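Local coordinates for protein OR486 (Synthetic construct, PDB 4R80) that has no known natural function, being a de novo designed beta-sheet protein built to adopt the cystatin fold, at residues N38-L44 and I55-K61. Numbering follows the deposited sequence.
Sequences NTIRVEL and ITVEVEK
Residues 39-44 and 55-61 pair as the two central strands of a four-stranded antiparallel sheet, joined as a beta hairpin; with helix 4-22 packed across one face, this is the designed cystatin fold. The short axes run 4.7 Å apart at 155°, the twist expected of such a sheet. Three hydrogen-bonded pairs, Ile40 with Val59, Val42 with Val57 and Leu44 with Ile55, each exchange two backbone N-H...O bonds. Lys61 N to Asn38 O (2.8 Å, nearly straight) adds a seventh bond just before strand 39-48 begins. Between these pairs, CA-H groups also lean on carbonyls, as Glu43 CA does on Ile55 O at 3.3 Å.

Apolar residues fill the face turned to the helix. Valine and isoleucine, branched at CB, suit extended backbone; Leu44, branched one atom later, reaches further along the face. Val42 and Val57 both rest on Ala15, whose small side chain probably helps the helix lie close to the sheet. Val57 CG1 sits between its backbone N and carbonyl carbon (chi1 43°). There Val57 CG1 meets Leu44 CD1 on a diagonal at 3.4 Å and lies 3.8 Å from Val42 CB.

Thr39, Arg41, Glu43, Thr56, Glu58 and Glu60 line the other, more open face, where polar ends can reach water. Arg41 and Glu58 rise side by side, their stems touching at CG; the ion pair from Arg41 NE to Glu58 OE2 is long, 3.8 Å, with guanidinium and carboxylate planes 84° apart. Arg41 NH1 instead hydrogen-bonds Gln36 OE1, and Glu58 OE1 has a weak, long ion pair with Arg70. Glu60 bends at its second torsion, bringing its carboxylate over toward Thr39 on the neighbouring strand; Thr39 OG1 is placed to donate to Glu60 OE1, though the modelled 2.4 Å is too short to be trusted in detail.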
loop_
_atom_site.group_PDB
_atom_site.type_symbol
_atom_site.label_atom_id
_atom_site.label_comp_id
_atom_site.label_asym_id
_atom_site.label_seq_id
_atom_site.Cartn_x
_atom_site.Cartn_y
_atom_site.Cartn_z
ATOM N N ASN A 38 11.695 -1.207 10.270
ATOM C CA ASN A 38 11.716 -1.961 9.021
ATOM C C ASN A 38 10.306 -2.202 8.492
ATOM O O ASN A 38 10.102 -2.972 7.554
ATOM C CB ASN A 38 12.462 -3.287 9.189
ATOM C CG ASN A 38 13.948 -3.091 9.431
ATOM O OD1 ASN A 38 14.550 -2.139 8.934
ATOM N ND2 ASN A 38 14.546 -3.998 10.194
ATOM N N THR A 39 9.333 -1.540 9.111
ATOM C CA THR A 39 7.940 -1.666 8.704
ATOM C C THR A 39 7.453 -0.372 8.061
ATOM O O THR A 39 7.593 0.705 8.637
ATOM C CB THR A 39 7.039 -1.999 9.908
ATOM O OG1 THR A 39 7.365 -3.303 10.406
ATOM C CG2 THR A 39 5.570 -1.959 9.512
ATOM N N ILE A 40 6.884 -0.481 6.866
ATOM C CA ILE A 40 6.339 0.684 6.179
ATOM C C ILE A 40 4.836 0.552 5.939
ATOM O O ILE A 40 4.358 -0.462 5.430
ATOM C CB ILE A 40 7.070 0.952 4.848
ATOM C CG1 ILE A 40 8.584 0.946 5.069
ATOM C CG2 ILE A 40 6.642 2.287 4.262
ATOM C CD1 ILE A 40 9.383 1.464 3.898
ATOM N N ARG A 41 4.100 1.594 6.309
ATOM C CA ARG A 41 2.649 1.604 6.180
ATOM C C ARG A 41 2.211 2.472 5.008
ATOM O O ARG A 41 2.502 3.667 4.967
ATOM C CB ARG A 41 1.993 2.087 7.474
ATOM C CG ARG A 41 2.147 1.130 8.645
ATOM C CD ARG A 41 1.442 1.659 9.883
ATOM N NE ARG A 41 1.485 0.707 10.989
ATOM C CZ ARG A 41 2.441 0.673 11.911
ATOM N NH1 ARG A 41 3.443 1.542 11.862
ATOM N NH2 ARG A 41 2.399 -0.229 12.882
ATOM N N VAL A 42 1.519 1.860 4.053
ATOM C CA VAL A 42 1.070 2.567 2.861
ATOM C C VAL A 42 -0.452 2.654 2.834
ATOM O O VAL A 42 -1.149 1.639 2.857
ATOM C CB VAL A 42 1.563 1.878 1.577
ATOM C CG1 VAL A 42 1.139 2.675 0.354
ATOM C CG2 VAL A 42 3.073 1.706 1.614
ATOM N N GLU A 43 -0.958 3.882 2.798
ATOM C CA GLU A 43 -2.391 4.133 2.759
ATOM C C GLU A 43 -2.832 4.410 1.326
ATOM O O GLU A 43 -2.306 5.309 0.670
ATOM C CB GLU A 43 -2.723 5.328 3.652
ATOM C CG GLU A 43 -2.349 5.114 5.111
ATOM C CD GLU A 43 -2.566 6.350 5.959
ATOM O OE1 GLU A 43 -3.465 7.153 5.631
ATOM O OE2 GLU A 43 -1.822 6.529 6.947
ATOM N N LEU A 44 -3.800 3.637 0.843
ATOM C CA LEU A 44 -4.295 3.801 -0.519
ATOM C C LEU A 44 -5.809 3.947 -0.512
ATOM O O LEU A 44 -6.487 3.468 0.397
ATOM C CB LEU A 44 -3.887 2.614 -1.401
ATOM C CG LEU A 44 -2.415 2.195 -1.390
ATOM C CD1 LEU A 44 -2.200 1.179 -0.302
ATOM C CD2 LEU A 44 -1.985 1.620 -2.725
ATOM N N ILE A 55 -7.643 1.742 2.065
ATOM C CA ILE A 55 -6.787 0.575 2.222
ATOM C C ILE A 55 -5.475 0.908 2.922
ATOM O O ILE A 55 -4.782 1.853 2.548
ATOM C CB ILE A 55 -6.455 -0.055 0.855
ATOM C CG1 ILE A 55 -7.732 -0.270 0.040
ATOM C CG2 ILE A 55 -5.685 -1.355 1.038
ATOM C CD1 ILE A 55 -7.506 -0.976 -1.276
ATOM N N THR A 56 -5.153 0.132 3.952
ATOM C CA THR A 56 -3.867 0.238 4.628
ATOM C C THR A 56 -3.092 -1.067 4.487
ATOM O O THR A 56 -3.539 -2.114 4.952
ATOM C CB THR A 56 -4.041 0.564 6.121
ATOM O OG1 THR A 56 -4.698 1.828 6.266
ATOM C CG2 THR A 56 -2.688 0.617 6.814
ATOM N N VAL A 57 -1.938 -1.004 3.833
ATOM C CA VAL A 57 -1.084 -2.178 3.671
ATOM C C VAL A 57 0.259 -2.015 4.379
ATOM O O VAL A 57 0.980 -1.041 4.158
ATOM C CB VAL A 57 -0.863 -2.519 2.190
ATOM C CG1 VAL A 57 -0.601 -1.267 1.421
ATOM C CG2 VAL A 57 0.287 -3.503 2.029
ATOM N N GLU A 58 0.578 -2.968 5.247
ATOM C CA GLU A 58 1.857 -2.986 5.946
ATOM C C GLU A 58 2.924 -3.771 5.184
ATOM O O GLU A 58 2.797 -4.979 4.991
ATOM C CB GLU A 58 1.689 -3.547 7.356
ATOM C CG GLU A 58 0.742 -2.741 8.219
ATOM C CD GLU A 58 0.597 -3.317 9.612
ATOM O OE1 GLU A 58 1.211 -4.369 9.888
ATOM O OE2 GLU A 58 -0.132 -2.717 10.429
ATOM N N VAL A 59 3.967 -3.072 4.744
ATOM C CA VAL A 59 5.069 -3.703 4.027
ATOM C C VAL A 59 6.267 -3.855 4.956
ATOM O O VAL A 59 6.644 -2.919 5.662
ATOM C CB VAL A 59 5.485 -2.871 2.799
ATOM C CG1 VAL A 59 6.579 -3.582 2.019
ATOM C CG2 VAL A 59 4.276 -2.595 1.911
ATOM N N GLU A 60 6.858 -5.052 4.965
ATOM C CA GLU A 60 8.007 -5.327 5.822
ATOM C C GLU A 60 9.305 -5.522 5.041
ATOM O O GLU A 60 9.347 -6.252 4.052
ATOM C CB GLU A 60 7.735 -6.547 6.703
ATOM C CG GLU A 60 8.859 -6.876 7.674
ATOM C CD GLU A 60 9.093 -5.781 8.706
ATOM O OE1 GLU A 60 8.141 -5.035 9.020
ATOM O OE2 GLU A 60 10.232 -5.669 9.206
ATOM N N LYS A 61 10.368 -4.865 5.507
ATOM C CA LYS A 61 11.699 -5.030 4.934
ATOM C C LYS A 61 12.490 -6.091 5.691
ATOM O O LYS A 61 12.809 -5.915 6.868
ATOM C CB LYS A 61 12.463 -3.703 4.977
ATOM C CG LYS A 61 13.959 -3.828 4.722
ATOM C CD LYS A 61 14.679 -2.506 4.972
ATOM C CE LYS A 61 16.185 -2.627 4.747
ATOM N NZ LYS A 61 16.515 -3.037 3.358
#